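Local coordinates for protein citrate lyase (Yersinia pestis, PDB 3QLL) that resembles the beta subunit of citrate lyase and probably acts as a magnesium-dependent lyase, at residues T45-F50 and A252-P258; W203-A207 and R244-F248. All coordinates share one frame; numbering follows the deposited sequence.

Interaction 1 of 2, residues T45-F50 and A252-P258; sequences TRSWLF and AKAAIHP
Ser47, Trp48 and Leu49 pair in parallel with Lys253, Ala254 and Ala255, their short strand axes 4.6 Å apart and only 17° from alignment. This is the seam of a TIM barrel, where the eighth strand returns to the first and closes the parallel sheet. Two good backbone bonds hold the seam, from Lys253 N to Arg46 O (2.9 Å) and from Phe50 N to Ala255 O (3.0 Å). Between them lie two weaker ones, Trp48 N to Lys253 O and Ala255 N to Trp48 O, the latter short but strongly bent at 123°.

Trp48 and Ala254 face the barrel interior, where the indole meets Tyr132. Ser47, Leu49, Lys253 and Ala255 lie on the outer face, which helix 261-267 covers at Ser47 and Ala255. Lys253 reaches away from strand 47-50 to salt bridges with Glu241 and Asp226. With its CG anti to the backbone N (chi1 -179°), Leu49 sends CD1 over the turn after strand 252-255, 3.6 Å from His257 N, while its CD2 lies alongside Pro258 CG.

The Phe50 ring presents its edge to Ala255 O, and its CE2 sits 3.8 Å from Ala254 CB. It also lies about 4 Å, side chain to side chain, from Arg107, a predicted substrate-binding residue, which places this end of the seam beside the probable active site. At the opposite end, Ala252 CB packs 3.2 Å from Arg46 O and touches the Trp48 indole near CD1 and NE1. Trp48 NE1 in turn donates to Thr45 OG1 at 2.8 Å.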
loop_
_atom_site.group_PDB
_atom_site.type_symbol
_atom_site.label_atom_id
_atom_site.label_comp_id
_atom_site.label_asym_id
_atom_site.label_seq_id
_atom_site.Cartn_x
_atom_site.Cartn_y
_atom_site.Cartn_z
ATOM N N THR A 45 -19.622 -18.647 3.626
ATOM C CA THR A 45 -20.482 -17.511 3.979
ATOM C C THR A 45 -20.271 -16.319 3.027
ATOM O O THR A 45 -19.138 -16.064 2.560
ATOM C CB THR A 45 -20.242 -17.025 5.435
ATOM O OG1 THR A 45 -19.065 -16.224 5.518
ATOM C CG2 THR A 45 -20.201 -18.216 6.407
ATOM N N ARG A 46 -21.350 -15.602 2.730
ATOM C CA ARG A 46 -21.317 -14.484 1.789
ATOM C C ARG A 46 -21.807 -13.213 2.488
ATOM O O ARG A 46 -21.315 -12.112 2.203
ATOM C CB ARG A 46 -22.199 -14.759 0.566
ATOM C CG ARG A 46 -21.853 -16.007 -0.204
ATOM C CD ARG A 46 -23.038 -16.567 -0.951
ATOM N NE ARG A 46 -24.154 -16.858 -0.052
ATOM C CZ ARG A 46 -25.369 -17.245 -0.455
ATOM N NH1 ARG A 46 -25.631 -17.388 -1.757
ATOM N NH2 ARG A 46 -26.320 -17.485 0.444
ATOM N N SER A 47 -22.824 -13.370 3.338
ATOM C CA SER A 47 -23.468 -12.244 4.018
ATOM C C SER A 47 -23.402 -12.345 5.543
ATOM O O SER A 47 -23.774 -13.351 6.125
ATOM C CB SER A 47 -24.945 -12.122 3.583
ATOM O OG SER A 47 -25.572 -13.391 3.511
ATOM N N TRP A 48 -22.956 -11.282 6.172
ATOM C CA TRP A 48 -22.961 -11.176 7.621
ATOM C C TRP A 48 -23.826 -10.005 8.060
ATOM O O TRP A 48 -23.504 -8.852 7.776
ATOM C CB TRP A 48 -21.532 -10.994 8.156
ATOM C CG TRP A 48 -20.673 -12.191 7.932
ATOM C CD1 TRP A 48 -20.323 -12.735 6.723
ATOM C CD2 TRP A 48 -20.011 -12.973 8.925
ATOM N NE1 TRP A 48 -19.508 -13.811 6.905
ATOM C CE2 TRP A 48 -19.278 -13.977 8.245
ATOM C CE3 TRP A 48 -19.943 -12.913 10.322
ATOM C CZ2 TRP A 48 -18.510 -14.937 8.914
ATOM C CZ3 TRP A 48 -19.185 -13.871 10.993
ATOM C CH2 TRP A 48 -18.474 -14.866 10.289
ATOM N N LEU A 49 -24.910 -10.289 8.759
ATOM C CA LEU A 49 -25.874 -9.243 9.120
ATOM C C LEU A 49 -25.757 -8.854 10.574
ATOM O O LEU A 49 -25.984 -9.688 11.464
ATOM C CB LEU A 49 -27.290 -9.692 8.826
ATOM C CG LEU A 49 -28.403 -8.690 9.120
ATOM C CD1 LEU A 49 -28.359 -7.343 8.336
ATOM C CD2 LEU A 49 -29.700 -9.435 8.874
ATOM N N PHE A 50 -25.463 -7.575 10.807
ATOM C CA PHE A 50 -25.446 -7.010 12.156
ATOM C C PHE A 50 -26.878 -6.713 12.574
ATOM O O PHE A 50 -27.577 -5.986 11.893
ATOM C CB PHE A 50 -24.622 -5.713 12.221
ATOM C CG PHE A 50 -23.141 -5.906 12.157
ATOM C CD1 PHE A 50 -22.431 -6.338 13.274
ATOM C CD2 PHE A 50 -22.436 -5.621 10.983
ATOM C CE1 PHE A 50 -21.058 -6.499 13.219
ATOM C CE2 PHE A 50 -21.051 -5.774 10.929
ATOM C CZ PHE A 50 -20.368 -6.218 12.047
ATOM N N ALA A 252 -16.795 -12.181 1.252
ATOM C CA ALA A 252 -18.079 -11.879 1.853
ATOM C C ALA A 252 -18.159 -10.420 2.184
ATOM O O ALA A 252 -17.153 -9.739 2.211
ATOM C CB ALA A 252 -18.313 -12.722 3.090
ATOM N N LYS A 253 -19.351 -9.972 2.538
ATOM C CA LYS A 253 -19.563 -8.583 2.886
ATOM C C LYS A 253 -20.620 -8.455 4.004
ATOM O O LYS A 253 -21.651 -9.140 3.988
ATOM C CB LYS A 253 -19.989 -7.782 1.638
ATOM C CG LYS A 253 -20.230 -6.301 1.841
ATOM C CD LYS A 253 -20.448 -5.591 0.492
ATOM C CE LYS A 253 -20.652 -4.075 0.661
ATOM N NZ LYS A 253 -19.431 -3.371 1.151
ATOM N N ALA A 254 -20.344 -7.574 4.966
ATOM C CA ALA A 254 -21.273 -7.322 6.057
ATOM C C ALA A 254 -22.440 -6.456 5.620
ATOM O O ALA A 254 -22.436 -5.826 4.543
ATOM C CB ALA A 254 -20.550 -6.677 7.249
ATOM N N ALA A 255 -23.422 -6.350 6.497
ATOM C CA ALA A 255 -24.642 -5.652 6.143
ATOM C C ALA A 255 -25.243 -5.111 7.421
ATOM O O ALA A 255 -25.021 -5.660 8.486
ATOM C CB ALA A 255 -25.625 -6.593 5.413
ATOM N N ILE A 256 -26.036 -4.058 7.308
ATOM C CA ILE A 256 -26.593 -3.432 8.494
ATOM C C ILE A 256 -28.098 -3.331 8.326
ATOM O O ILE A 256 -28.776 -2.765 9.171
ATOM C CB ILE A 256 -25.976 -2.022 8.754
ATOM C CG1 ILE A 256 -25.548 -1.352 7.450
ATOM C CG2 ILE A 256 -24.771 -2.127 9.673
ATOM C CD1 ILE A 256 -26.669 -0.736 6.670
ATOM N N HIS A 257 -28.613 -3.947 7.262
ATOM C CA HIS A 257 -30.052 -3.991 6.998
ATOM C C HIS A 257 -30.399 -5.173 6.083
ATOM O O HIS A 257 -29.697 -5.417 5.097
ATOM C CB HIS A 257 -30.507 -2.675 6.350
ATOM C CG HIS A 257 -31.995 -2.519 6.282
ATOM N ND1 HIS A 257 -32.800 -3.368 5.550
ATOM C CD2 HIS A 257 -32.826 -1.615 6.856
ATOM C CE1 HIS A 257 -34.061 -2.992 5.677
ATOM N NE2 HIS A 257 -34.104 -1.930 6.462
ATOM N N PRO A 258 -31.445 -5.943 6.432
ATOM C CA PRO A 258 -31.824 -7.163 5.700
ATOM C C PRO A 258 -32.124 -6.948 4.200
ATOM O O PRO A 258 -32.054 -7.902 3.425
ATOM C CB PRO A 258 -33.099 -7.622 6.426
ATOM C CG PRO A 258 -33.006 -7.038 7.803
ATOM C CD PRO A 258 -32.303 -5.712 7.612
#

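Interaction 2 of 2, residues W203-A207 and R244-F248; sequences WEPLA and RASDF
The Trp203 indole carries the Arg244 side chain over one face and meets the Phe248 ring with an edge. The guanidinium lies almost flat on the five-membered ring, with planes 8° apart and Arg244 CZ 3.5 Å from Trp203 CD1, a stacked cation-pi pair. Further along the same face, Arg244 CB sits 3.6 Å from the centroid of the six-membered ring in a CH-pi contact; CB and CD both rest on this face, with CG arched away between them. A bend at chi3 (121°) brings the guanidinium nearly parallel to the indole. The two side chains run in opposite directions, each reaching back over the other.

The partnership with Phe248 is T-shaped: Trp203 CZ2 points into the face of the phenyl ring, 3.7 Å from Phe248 CD1, with the planes at 81°. At the phenyl edge, Phe248 CE2 comes within 3.5 Å of Ala207 O, which approaches near the ring plane. The far corner of the indole, CH2, butts against the helix backbone 3.5 Å from Ala245 N.

These residues join the start of helix 203-220 to the last turn of helix 235-248, two neighbouring helices of the barrel's outer layer whose segment axes are 13.2 Å apart; the large side chains bridge that separation. Arg210 flanks both rings. The site also borders the subunit interface: Phe248 packs on Pro205 of a neighbouring subunit, while Pro205 packs on Phe248 of the third.

Glu204 OE2 is 4.1 Å from Arg244 NH1, beyond a salt bridge, and its side chain is poorly ordered. Glu204 of a neighbouring subunit makes a long, weak ion pair with Arg244. Dispersion and cation-pi attraction dominate this contact, and the indole face probably helps to stabilise the arginine's positive charge, the carboxylates adding longer-range attraction.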
loop_
_atom_site.group_PDB
_atom_site.type_symbol
_atom_site.label_atom_id
_atom_site.label_comp_id
_atom_site.label_asym_id
_atom_site.label_seq_id
_atom_site.Cartn_x
_atom_site.Cartn_y
_atom_site.Cartn_z
ATOM N N TRP A 203 -14.475 4.360 -1.524
ATOM C CA TRP A 203 -13.539 3.329 -1.969
ATOM C C TRP A 203 -12.036 3.727 -2.038
ATOM O O TRP A 203 -11.181 3.022 -1.490
ATOM C CB TRP A 203 -13.968 2.742 -3.316
ATOM C CG TRP A 203 -13.171 1.493 -3.626
ATOM C CD1 TRP A 203 -12.019 1.405 -4.379
ATOM C CD2 TRP A 203 -13.456 0.152 -3.172
ATOM N NE1 TRP A 203 -11.586 0.092 -4.424
ATOM C CE2 TRP A 203 -12.439 -0.693 -3.695
ATOM C CE3 TRP A 203 -14.476 -0.419 -2.403
ATOM C CZ2 TRP A 203 -12.421 -2.080 -3.471
ATOM C CZ3 TRP A 203 -14.447 -1.820 -2.156
ATOM C CH2 TRP A 203 -13.431 -2.623 -2.698
ATOM N N GLU A 204 -11.757 4.810 -2.762
ATOM C CA GLU A 204 -10.399 5.194 -3.149
ATOM C C GLU A 204 -9.491 5.485 -1.948
ATOM O O GLU A 204 -8.410 4.894 -1.847
ATOM C CB GLU A 204 -10.393 6.372 -4.184
ATOM C CG GLU A 204 -11.070 5.996 -5.527
ATOM C CD GLU A 204 -12.590 6.355 -5.585
ATOM O OE1 GLU A 204 -13.193 6.647 -4.512
ATOM O OE2 GLU A 204 -13.176 6.375 -6.701
ATOM N N PRO A 205 -9.958 6.316 -0.983
ATOM C CA PRO A 205 -9.098 6.599 0.177
ATOM C C PRO A 205 -8.803 5.378 1.048
ATOM O O PRO A 205 -7.883 5.491 1.872
ATOM C CB PRO A 205 -9.932 7.610 0.984
ATOM C CG PRO A 205 -10.805 8.227 0.016
ATOM C CD PRO A 205 -11.167 7.150 -0.966
ATOM N N LEU A 206 -9.590 4.319 0.904
ATOM C CA LEU A 206 -9.493 3.115 1.691
ATOM C C LEU A 206 -8.956 1.905 0.889
ATOM O O LEU A 206 -8.793 0.816 1.447
ATOM C CB LEU A 206 -10.874 2.761 2.320
ATOM C CG LEU A 206 -11.452 3.761 3.331
ATOM C CD1 LEU A 206 -12.830 3.412 3.773
ATOM C CD2 LEU A 206 -10.480 3.948 4.543
ATOM N N ALA A 207 -8.653 2.110 -0.386
ATOM C CA ALA A 207 -8.251 1.007 -1.251
ATOM C C ALA A 207 -6.970 0.328 -0.770
ATOM O O ALA A 207 -6.865 -0.897 -0.802
ATOM C CB ALA A 207 -8.092 1.489 -2.685
ATOM N N ARG A 244 -16.580 -4.598 -6.463
ATOM C CA ARG A 244 -15.206 -4.134 -6.228
ATOM C C ARG A 244 -14.530 -4.974 -5.154
ATOM O O ARG A 244 -13.359 -5.353 -5.303
ATOM C CB ARG A 244 -15.178 -2.658 -5.819
ATOM C CG ARG A 244 -15.262 -1.703 -6.990
ATOM C CD ARG A 244 -15.132 -0.230 -6.554
ATOM N NE ARG A 244 -13.996 0.426 -7.201
ATOM C CZ ARG A 244 -13.867 1.744 -7.347
ATOM N NH1 ARG A 244 -14.794 2.562 -6.861
ATOM N NH2 ARG A 244 -12.801 2.251 -7.960
ATOM N N ALA A 245 -15.270 -5.261 -4.081
ATOM C CA ALA A 245 -14.741 -6.064 -2.972
ATOM C C ALA A 245 -14.438 -7.484 -3.445
ATOM O O ALA A 245 -13.376 -8.075 -3.147
ATOM C CB ALA A 245 -15.701 -6.079 -1.817
ATOM N N SER A 246 -15.374 -8.019 -4.206
ATOM C CA SER A 246 -15.195 -9.340 -4.756
ATOM C C SER A 246 -13.954 -9.383 -5.652
ATOM O O SER A 246 -13.132 -10.280 -5.531
ATOM C CB SER A 246 -16.446 -9.772 -5.528
ATOM O OG SER A 246 -16.236 -10.983 -6.217
ATOM N N ASP A 247 -13.789 -8.364 -6.483
ATOM C CA ASP A 247 -12.630 -8.260 -7.362
ATOM C C ASP A 247 -11.332 -8.139 -6.595
ATOM O O ASP A 247 -10.268 -8.617 -7.048
ATOM C CB ASP A 247 -12.792 -7.058 -8.286
ATOM C CG ASP A 247 -13.754 -7.325 -9.407
ATOM O OD1 ASP A 247 -14.190 -8.482 -9.559
ATOM O OD2 ASP A 247 -14.093 -6.366 -10.118
ATOM N N PHE A 248 -11.405 -7.427 -5.469
ATOM C CA PHE A 248 -10.240 -7.262 -4.599
ATOM C C PHE A 248 -9.805 -8.569 -3.908
ATOM O O PHE A 248 -8.626 -8.721 -3.545
ATOM C CB PHE A 248 -10.521 -6.176 -3.550
ATOM C CG PHE A 248 -9.851 -4.900 -3.810
ATOM C CD1 PHE A 248 -9.902 -4.318 -5.075
ATOM C CD2 PHE A 248 -9.141 -4.255 -2.803
ATOM C CE1 PHE A 248 -9.276 -3.115 -5.329
ATOM C CE2 PHE A 248 -8.500 -3.046 -3.045
ATOM C CZ PHE A 248 -8.569 -2.475 -4.315
#

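Both contacts belong to one barrel domain, with centres 17 Å apart: interaction 1 closes the inner cylinder of strands and interaction 2 joins two helices of the surrounding layer. Along the chain, interaction 2 is nested inside the loop that interaction 1 closes, in the order 45-50, 203-207, 244-248, 252-258. Helix 235-248 is followed after three residues by strand 252-255, so the last helical turn used in interaction 2 comes just before the strand that completes the barrel. The two differ in surroundings: the Phe50 end of interaction 1 lies near predicted substrate and magnesium ligands, whereas interaction 2 lies away from them and reaches neighbouring subunits of the trimer.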